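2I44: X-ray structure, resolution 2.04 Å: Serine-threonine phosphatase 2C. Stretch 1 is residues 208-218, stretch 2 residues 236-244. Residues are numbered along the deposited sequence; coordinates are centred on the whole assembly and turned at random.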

# COMPACT_ATOMS: atom_id res chain seq x y z
N PHE A 208 -1.25 -11.32 17.14
CA PHE A 208 -2.36 -11.40 16.19
C PHE A 208 -3.59 -10.67 16.70
O PHE A 208 -3.78 -10.55 17.91
N ILE A 209 -4.41 -10.17 15.78
CA ILE A 209 -5.67 -9.56 16.15
C ILE A 209 -6.62 -10.74 16.01
O ILE A 209 -6.65 -11.39 14.96
N ARG A 210 -7.37 -11.03 17.05
CA ARG A 210 -8.30 -12.16 17.03
C ARG A 210 -9.72 -11.71 17.33
O ARG A 210 -9.95 -10.95 18.27
N GLY A 211 -10.67 -12.18 16.52
CA GLY A 211 -12.07 -11.82 16.72
C GLY A 211 -12.65 -12.35 18.02
O GLY A 211 -12.12 -13.30 18.61
N GLY A 212 -13.75 -11.75 18.46
CA GLY A 212 -14.39 -12.19 19.69
C GLY A 212 -15.07 -13.53 19.58
O GLY A 212 -15.36 -14.19 20.59
N ASP A 213 -15.34 -13.96 18.35
CA ASP A 213 -16.01 -15.23 18.10
C ASP A 213 -15.02 -16.33 17.73
O ASP A 213 -15.42 -17.46 17.43
N PHE A 214 -13.73 -16.01 17.76
CA PHE A 214 -12.70 -16.98 17.40
C PHE A 214 -12.80 -18.30 18.13
O PHE A 214 -12.82 -19.37 17.51
N SER A 215 -12.86 -18.23 19.45
CA SER A 215 -12.93 -19.44 20.26
C SER A 215 -14.15 -20.29 19.93
O SER A 215 -14.05 -21.50 19.76
N PHE A 216 -15.31 -19.66 19.84
CA PHE A 216 -16.52 -20.41 19.53
C PHE A 216 -16.47 -21.04 18.14
O PHE A 216 -16.86 -22.19 17.97
N ARG A 217 -15.97 -20.30 17.16
CA ARG A 217 -15.88 -20.83 15.82
C ARG A 217 -14.83 -21.93 15.74
O ARG A 217 -14.93 -22.84 14.91
N LYS A 218 -13.84 -21.85 16.62
CA LYS A 218 -12.77 -22.84 16.65
C LYS A 218 -13.27 -24.14 17.26
O LYS A 218 -12.91 -25.23 16.82
N LYS A 236 -13.75 -9.21 6.53
CA LYS A 236 -15.16 -9.07 6.91
C LYS A 236 -15.46 -9.45 8.36
O LYS A 236 -15.99 -8.64 9.12
N ASP A 237 -15.09 -10.66 8.76
CA ASP A 237 -15.37 -11.12 10.11
C ASP A 237 -14.43 -10.64 11.21
O ASP A 237 -14.35 -11.24 12.29
N LEU A 238 -13.72 -9.55 10.95
CA LEU A 238 -12.82 -8.94 11.93
C LEU A 238 -13.09 -7.44 11.99
O LEU A 238 -12.70 -6.76 12.95
N LYS A 239 -13.77 -6.93 10.98
CA LYS A 239 -14.08 -5.50 10.90
C LYS A 239 -14.94 -5.01 12.07
O LYS A 239 -15.01 -3.80 12.32
N MSE A 240 -15.59 -5.93 12.78
CA MSE A 240 -16.41 -5.53 13.91
C MSE A 240 -15.65 -5.77 15.21
O MSE A 240 -16.14 -5.46 16.29
N TYR A 241 -14.43 -6.30 15.09
CA TYR A 241 -13.62 -6.57 16.27
C TYR A 241 -12.32 -5.76 16.35
O TYR A 241 -11.35 -6.21 16.96
N GLY A 242 -12.29 -4.58 15.75
CA GLY A 242 -11.08 -3.78 15.82
C GLY A 242 -10.29 -3.59 14.54
O GLY A 242 -9.46 -2.68 14.47
N LEU A 243 -10.50 -4.43 13.53
CA LEU A 243 -9.77 -4.26 12.27
C LEU A 243 -10.35 -3.01 11.60
O LEU A 243 -11.53 -2.97 11.24
N SER A 244 -9.52 -1.98 11.45
CA SER A 244 -9.95 -0.71 10.87
C SER A 244 -9.59 -0.48 9.40
O SER A 244 -8.64 -1.08 8.88

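The most unusual feature of this contact is an aromatic ring laid against two consecutive glycines. The CA-to-CB bond of Tyr241 points toward stretch 1, and chi1 is m. One face of its ring is covered by the backbone of Gly211 and Gly212. Gly212 CA sits 3.9 Å from the centroid of the Tyr241 ring, a CH-pi contact over the face. Gly212 N lies 3.3 Å from Tyr241 CE1, and Gly211 CA lies 3.5 Å from Tyr241 CD2. The absence of side chains lets the ring come this close. A CB on Gly212 would clash with Tyr241 CE1, and one on Gly211 would be tight against Tyr241 CD2 and Leu238 CD2.

The CA-to-CB bond of Leu238 (m, t) points sideways, but the end of the side chain comes nearer. Its CD2 packs 3.6 Å from Gly211 N. The CA-to-CB bond of Ile209 (t, t) points toward stretch 2, and the residue is buried. Its CD1 reaches 3.6 Å from Leu243 N and 4.2 Å from Leu243 CB, so it meets both backbone and apolar side chain. The CA-to-CB bond of Arg210 points away.

The charged part of the contact centres on Arg217, whose CA-to-CB bond points toward stretch 2. Its chi angles begin m, t, p. Arg217 NH1 donates to Asp237 OD2 at 2.7 Å in a salt bridge; the bond from Arg217 NH2 to Asp237 OD2, at 3.2 Å, is weak. The CA-to-CB bond of Asp237 (m) points toward stretch 1. Arg217 NH1 also bridges to Asp213 OD2 at 3.0 Å, so one nitrogen joins two carboxylates. Lys236 NZ pairs with Asp237 OD1 at 2.8 Å.

The CA-to-CB bond of Asp213 (p) points sideways, and the end of the side chain comes nearer. Two waters link it to stretch 2. Water 1 donates to Asp213 OD1 (2.6 Å) and Asp237 O (2.7 Å). Water 2 donates to Asp213 OD2 (2.8 Å) and, weakly, to Asp237 O (3.4 Å).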

# COMPACT_ATOMS: atom_id res chain seq x y z
CB PHE A 208 -2.77 -12.86 15.97
CG PHE A 208 -1.69 -13.74 15.40
CD1 PHE A 208 -1.59 -13.92 14.02
CD2 PHE A 208 -0.80 -14.41 16.23
CE1 PHE A 208 -0.61 -14.76 13.48
CE2 PHE A 208 0.18 -15.24 15.71
CZ PHE A 208 0.28 -15.42 14.33
CB ILE A 209 -6.13 -8.41 15.20
CG1 ILE A 209 -7.60 -8.06 15.51
CG2 ILE A 209 -5.95 -8.80 13.74
CD1 ILE A 209 -8.11 -6.75 14.86
CB ARG A 210 -7.85 -13.20 18.05
CG ARG A 210 -8.80 -14.36 18.21
CD ARG A 210 -8.29 -15.35 19.24
NE ARG A 210 -7.06 -16.03 18.82
CZ ARG A 210 -6.44 -16.96 19.53
NH1 ARG A 210 -6.93 -17.34 20.71
NH2 ARG A 210 -5.33 -17.53 19.07
CB ASP A 213 -17.04 -15.05 16.99
CG ASP A 213 -16.40 -14.60 15.68
OD1 ASP A 213 -15.23 -14.18 15.71
OD2 ASP A 213 -17.08 -14.67 14.64
CB PHE A 214 -11.31 -16.39 17.66
CG PHE A 214 -10.19 -17.28 17.21
CD1 PHE A 214 -9.68 -17.19 15.92
CD2 PHE A 214 -9.63 -18.22 18.08
CE1 PHE A 214 -8.64 -18.02 15.50
CE2 PHE A 214 -8.59 -19.05 17.67
CZ PHE A 214 -8.09 -18.95 16.38
CB SER A 215 -12.92 -19.08 21.75
OG SER A 215 -12.67 -20.23 22.53
CB PHE A 216 -17.76 -19.53 19.67
CG PHE A 216 -18.23 -19.38 21.10
CD1 PHE A 216 -18.45 -20.51 21.89
CD2 PHE A 216 -18.45 -18.12 21.65
CE1 PHE A 216 -18.89 -20.39 23.21
CE2 PHE A 216 -18.90 -17.98 22.97
CZ PHE A 216 -19.12 -19.12 23.75
CB ARG A 217 -15.57 -19.72 14.82
CG ARG A 217 -16.63 -18.63 14.85
CD ARG A 217 -16.31 -17.49 13.93
NE ARG A 217 -16.37 -17.87 12.53
CZ ARG A 217 -16.57 -17.01 11.54
NH1 ARG A 217 -16.74 -15.72 11.81
NH2 ARG A 217 -16.61 -17.44 10.28
CB LYS A 218 -11.57 -22.30 17.44
CG LYS A 218 -10.28 -23.08 17.27
CD LYS A 218 -9.83 -23.11 15.81
CE LYS A 218 -8.56 -23.92 15.64
NZ LYS A 218 -8.32 -24.29 14.21
CB LYS A 236 -16.06 -9.91 5.98
CG LYS A 236 -17.55 -9.82 6.32
CD LYS A 236 -18.42 -10.48 5.24
CE LYS A 236 -18.27 -12.00 5.21
NZ LYS A 236 -18.89 -12.66 6.39
CB ASP A 237 -15.49 -12.65 10.12
CG ASP A 237 -16.74 -13.13 9.38
OD1 ASP A 237 -17.40 -12.29 8.72
OD2 ASP A 237 -17.07 -14.34 9.46
CB LEU A 238 -11.35 -9.19 11.56
CG LEU A 238 -10.79 -10.61 11.69
CD1 LEU A 238 -9.35 -10.63 11.22
CD2 LEU A 238 -10.90 -11.08 13.15
CB LYS A 239 -14.76 -5.18 9.55
CG LYS A 239 -13.99 -4.16 8.67
CD LYS A 239 -12.50 -4.48 8.58
CE LYS A 239 -11.71 -3.47 7.73
NZ LYS A 239 -11.72 -3.78 6.26
CB MSE A 240 -17.75 -6.30 13.93
CG MSE A 240 -17.64 -7.81 14.27
SE MSE A 240 -17.06 -8.95 12.79
CE MSE A 240 -18.78 -9.26 11.95
CB TYR A 241 -13.27 -8.06 16.32
CG TYR A 241 -14.46 -8.97 16.54
CD1 TYR A 241 -15.22 -8.89 17.71
CD2 TYR A 241 -14.81 -9.93 15.59
CE1 TYR A 241 -16.30 -9.75 17.93
CE2 TYR A 241 -15.88 -10.79 15.80
CZ TYR A 241 -16.62 -10.70 16.97
OH TYR A 241 -17.65 -11.58 17.16
CB LEU A 243 -9.97 -5.49 11.37
CG LEU A 243 -9.12 -5.61 10.09
CD1 LEU A 243 -7.63 -5.65 10.44
CD2 LEU A 243 -9.53 -6.86 9.32
CB SER A 244 -9.36 0.43 11.71
OG SER A 244 -9.57 1.70 11.11
O HOH W 1 -13.67 -13.47 13.73
O HOH W 2 -17.40 -12.54 12.84